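Long-range contacts in D-aminopeptidase (Burkholderia sp. LK4, PDB 5TZB), which probably removes N-terminal beta-amino acid residues, and perhaps D-residues, from short peptides, acting as an Ntn-type hydrolase of peptidase family S58: residues D60-T65 and D150-D155; G85-L89 and A279-S283. One frame throughout, in Å; residues are numbered along the deposited sequence.

Contact 1: residues D60-T65 and D150-D155; sequences DASIRT and DGLLND
At the start of strand 63-71, in the five-stranded sheet, Arg64 and Ser62 present backbone polar atoms to the loop that follows strand 144-148. Arg64 N donates to Asn154 OD1 at 2.7 Å, tilted 27° from the amide's carbonyl plane, while Asp155 N reaches Ser62 O at 3.0 Å. Ile63 and Thr65 bond instead to Glu56 and Leu54 of strand 48-56, the other arm of a beta hairpin, so the loop takes up the strand edge turned away from that partner. Asparagine suits this place because its amide can accept at one end and donate at the other. With CG anti to the backbone N (chi1 180°), Asn154 reaches back to Arg64, and its ND2 gives a hydrogen to Asp150 OD1 at 3.0 Å, meeting the carboxylate from above its plane. Asp150 OD2, the second oxygen of this buried group, accepts from Thr65 OG1 at 2.9 Å, and Asn115 ND2 also bonds to that hydroxyl. The methylenes of Arg64 lie against Leu153 O, with CG 3.4 Å from it, and Ser361 OG bonds to the same carbonyl. Asp155 OD2 comes within 3.6 Å of Ala61 CA and is hydrogen-bonded to His160 NE2.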
# COMPACT_ATOMS: atom_id res chain seq x y z
N ASP C 60 -24.60 19.07 -29.08
CA ASP C 60 -23.33 18.59 -28.55
C ASP C 60 -23.21 19.11 -27.12
O ASP C 60 -22.23 18.86 -26.41
CB ASP C 60 -22.18 19.07 -29.44
CG ASP C 60 -20.81 18.51 -29.05
OD1 ASP C 60 -20.29 17.67 -29.82
OD2 ASP C 60 -20.23 18.93 -28.03
N ALA C 61 -24.30 19.70 -26.65
CA ALA C 61 -24.37 20.21 -25.29
C ALA C 61 -25.44 19.45 -24.52
O ALA C 61 -25.92 19.91 -23.49
CB ALA C 61 -24.66 21.70 -25.29
N SER C 62 -25.82 18.29 -25.05
CA SER C 62 -26.80 17.42 -24.41
C SER C 62 -26.29 16.96 -23.05
O SER C 62 -25.10 16.71 -22.86
CB SER C 62 -27.13 16.21 -25.29
OG SER C 62 -27.82 16.61 -26.46
N ILE C 63 -27.21 16.85 -22.10
CA ILE C 63 -26.88 16.45 -20.75
C ILE C 63 -27.39 15.04 -20.50
O ILE C 63 -28.59 14.79 -20.62
CB ILE C 63 -27.48 17.41 -19.72
CG1 ILE C 63 -27.06 18.84 -20.03
CG2 ILE C 63 -27.04 17.02 -18.32
CD1 ILE C 63 -27.75 19.89 -19.15
N ARG C 64 -26.48 14.11 -20.22
CA ARG C 64 -26.89 12.76 -19.84
C ARG C 64 -26.02 12.35 -18.67
O ARG C 64 -25.06 11.60 -18.83
CB ARG C 64 -26.71 11.78 -21.01
CG ARG C 64 -27.59 12.12 -22.20
CD ARG C 64 -29.08 11.97 -21.91
NE ARG C 64 -29.88 12.34 -23.07
CZ ARG C 64 -30.19 11.52 -24.06
NH1 ARG C 64 -29.77 10.27 -24.02
NH2 ARG C 64 -30.93 11.95 -25.09
N THR C 65 -26.37 12.84 -17.49
CA THR C 65 -25.53 12.65 -16.32
C THR C 65 -26.35 12.85 -15.05
O THR C 65 -27.58 12.91 -15.10
CB THR C 65 -24.32 13.63 -16.33
OG1 THR C 65 -23.38 13.24 -15.32
CG2 THR C 65 -24.77 15.06 -16.09
N ASP C 150 -18.75 9.66 -18.52
CA ASP C 150 -19.86 9.61 -19.47
C ASP C 150 -19.64 10.54 -20.67
O ASP C 150 -20.59 11.09 -21.21
CB ASP C 150 -21.20 9.97 -18.80
CG ASP C 150 -21.16 11.30 -18.02
OD1 ASP C 150 -20.29 12.15 -18.27
OD2 ASP C 150 -22.04 11.51 -17.16
N GLY C 151 -18.38 10.71 -21.08
CA GLY C 151 -18.01 11.65 -22.13
C GLY C 151 -18.62 11.42 -23.50
O GLY C 151 -18.70 12.34 -24.31
N LEU C 152 -19.07 10.20 -23.77
CA LEU C 152 -19.64 9.88 -25.08
C LEU C 152 -21.08 10.39 -25.22
O LEU C 152 -21.41 11.08 -26.20
CB LEU C 152 -19.59 8.37 -25.33
CG LEU C 152 -19.80 7.95 -26.79
CD1 LEU C 152 -18.70 8.48 -27.70
CD2 LEU C 152 -19.89 6.44 -26.88
N LEU C 153 -21.92 10.05 -24.25
CA LEU C 153 -23.34 10.41 -24.29
C LEU C 153 -23.63 11.74 -23.61
O LEU C 153 -24.66 12.35 -23.87
CB LEU C 153 -24.19 9.30 -23.65
CG LEU C 153 -24.17 7.94 -24.34
CD1 LEU C 153 -24.92 6.90 -23.53
CD2 LEU C 153 -24.80 8.09 -25.73
N ASN C 154 -22.72 12.18 -22.74
CA ASN C 154 -22.92 13.40 -21.95
C ASN C 154 -21.92 14.49 -22.33
O ASN C 154 -20.78 14.19 -22.68
CB ASN C 154 -22.79 13.10 -20.45
CG ASN C 154 -22.98 14.33 -19.58
OD1 ASN C 154 -23.99 15.02 -19.67
ND2 ASN C 154 -21.98 14.62 -18.75
N ASP C 155 -22.35 15.74 -22.23
CA ASP C 155 -21.47 16.89 -22.41
C ASP C 155 -20.63 17.05 -21.14
O ASP C 155 -20.89 17.91 -20.30
CB ASP C 155 -22.30 18.14 -22.70
CG ASP C 155 -21.46 19.40 -22.86
OD1 ASP C 155 -20.27 19.29 -23.23
OD2 ASP C 155 -21.99 20.50 -22.62

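Contact 2: residues G85-L89 and A279-S283; sequences GVHVL and AQRAS
His87 points from strand 82-88 toward helix 272-289, which lies on the seven-stranded sheet, as in the alpha-beta-beta-alpha sandwich of Ntn hydrolases. The two short segments run nearly parallel, their axes 26° apart and 7.2 Å at the closest. From the strand outward, His87 CB starts against the helix backbone, 3.7 Å from Gln280 CA, and touches the methyl of Ala279 beside it. That methyl also packs on the strand backbone, 3.8 Å from His87 N and 4.0 Å from Gly85 O. Small residues suit both places: alanine, and glycine with no side chain, let helix and strand come together. Beyond CB, CG stands anti to the backbone N (chi1 178°), which brings one face of the imidazole against the extended chain of Gln280. His87 CG and ND1 meet Gln280 CB and CG, and the methylene at Gln280 CG sits over the ring centre, 3.5 Å from the centroid, as a CH-pi contact. His87 CD2 also meets Gln280 CG and lies 4.0 Å from Ser283 OG. The amide stacks on the same face, its plane 8° from that of the ring, with His87 CE1 3.3 Å from Gln280 CD. At the tip the partner changes subunit. His87 NE2 is hydrogen-bonded to Gln280 OE1 of the second subunit, and Gln280 OE1 here pairs in return with His87 NE2 of that copy, so reciprocal bonds link the chains, and each chain's stack holds ring and amide in place. A flat ring with a polar tip and a long amide suit this double task. Just beyond the strand the chain turns a corner at Leu89, which also packs on Phe301 of strand 298-305, and its CB lies 3.9 Å from Ser283 OG.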
# COMPACT_ATOMS: atom_id res chain seq x y z
N GLY C 85 -13.13 0.83 4.43
CA GLY C 85 -11.85 0.58 3.81
C GLY C 85 -12.00 0.70 2.30
O GLY C 85 -13.13 0.64 1.78
N VAL C 86 -10.88 0.87 1.60
CA VAL C 86 -10.92 0.99 0.15
C VAL C 86 -9.98 -0.01 -0.50
O VAL C 86 -8.96 -0.38 0.08
CB VAL C 86 -10.54 2.39 -0.33
CG1 VAL C 86 -11.56 3.40 0.13
CG2 VAL C 86 -9.14 2.79 0.18
N HIS C 87 -10.33 -0.44 -1.71
CA HIS C 87 -9.38 -1.16 -2.54
C HIS C 87 -9.39 -0.66 -3.98
O HIS C 87 -10.45 -0.46 -4.57
CB HIS C 87 -9.63 -2.68 -2.55
CG HIS C 87 -8.66 -3.40 -3.43
ND1 HIS C 87 -7.41 -3.78 -3.00
CD2 HIS C 87 -8.71 -3.70 -4.75
CE1 HIS C 87 -6.75 -4.32 -4.01
NE2 HIS C 87 -7.51 -4.29 -5.09
N VAL C 88 -8.20 -0.50 -4.54
CA VAL C 88 -8.09 -0.05 -5.92
C VAL C 88 -7.50 -1.14 -6.82
O VAL C 88 -6.33 -1.50 -6.69
CB VAL C 88 -7.22 1.23 -6.05
CG1 VAL C 88 -7.09 1.59 -7.52
CG2 VAL C 88 -7.83 2.37 -5.26
N LEU C 89 -8.34 -1.67 -7.70
CA LEU C 89 -7.90 -2.62 -8.71
C LEU C 89 -7.16 -1.89 -9.82
O LEU C 89 -6.18 -2.41 -10.36
CB LEU C 89 -9.10 -3.41 -9.27
CG LEU C 89 -8.96 -4.26 -10.55
CD1 LEU C 89 -7.82 -5.28 -10.49
CD2 LEU C 89 -10.30 -4.98 -10.80
N ALA C 279 -13.50 -4.95 0.71
CA ALA C 279 -13.54 -4.13 -0.50
C ALA C 279 -12.85 -4.81 -1.67
O ALA C 279 -13.30 -4.69 -2.80
CB ALA C 279 -12.93 -2.75 -0.24
N GLN C 280 -11.76 -5.53 -1.41
CA GLN C 280 -11.01 -6.14 -2.50
C GLN C 280 -11.82 -7.27 -3.13
O GLN C 280 -11.57 -7.65 -4.27
CB GLN C 280 -9.63 -6.64 -2.05
CG GLN C 280 -8.78 -7.12 -3.25
CD GLN C 280 -7.30 -7.42 -2.95
OE1 GLN C 280 -6.56 -7.82 -3.86
NE2 GLN C 280 -6.86 -7.20 -1.71
N ARG C 281 -12.83 -7.79 -2.43
CA ARG C 281 -13.58 -8.88 -3.05
C ARG C 281 -14.47 -8.34 -4.18
O ARG C 281 -15.08 -9.11 -4.93
CB ARG C 281 -14.44 -9.65 -2.01
CG ARG C 281 -13.62 -10.45 -0.95
CD ARG C 281 -12.21 -10.63 -1.42
NE ARG C 281 -11.39 -11.68 -0.83
CZ ARG C 281 -10.42 -11.49 0.07
NH1 ARG C 281 -10.19 -10.30 0.59
NH2 ARG C 281 -9.69 -12.53 0.46
N ALA C 282 -14.54 -7.02 -4.32
CA ALA C 282 -15.21 -6.45 -5.48
C ALA C 282 -14.47 -6.83 -6.77
O ALA C 282 -15.11 -7.02 -7.82
CB ALA C 282 -15.33 -4.93 -5.34
N SER C 283 -13.15 -7.00 -6.69
CA SER C 283 -12.34 -7.51 -7.82
C SER C 283 -12.87 -8.85 -8.29
O SER C 283 -12.88 -9.15 -9.48
CB SER C 283 -10.87 -7.71 -7.43
OG SER C 283 -10.20 -6.49 -7.13

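Contacts 1 and 2 lie on different sheets, consistent with the two central layers of an Ntn-type sandwich: residues 60-65 enter the five-stranded sheet, residues 85-89 the seven-stranded one. Their centres are 29 Å apart and their nearest atoms about 18 Å, so they do not touch. Strands 63-71 and 82-88 follow each other in the chain, and the partner segments come in the same order, so the two contacts interlock along the sequence. Contact 1 is peripheral, 21 Å from the chain centre, whereas contact 2 is 12 Å from it and faces another subunit. A bound calcium ion lies about 10 Å from Gly85. If the active site opens between the two sheets, as is usual in Ntn hydrolases, the contacts would belong to the separate layers that flank it.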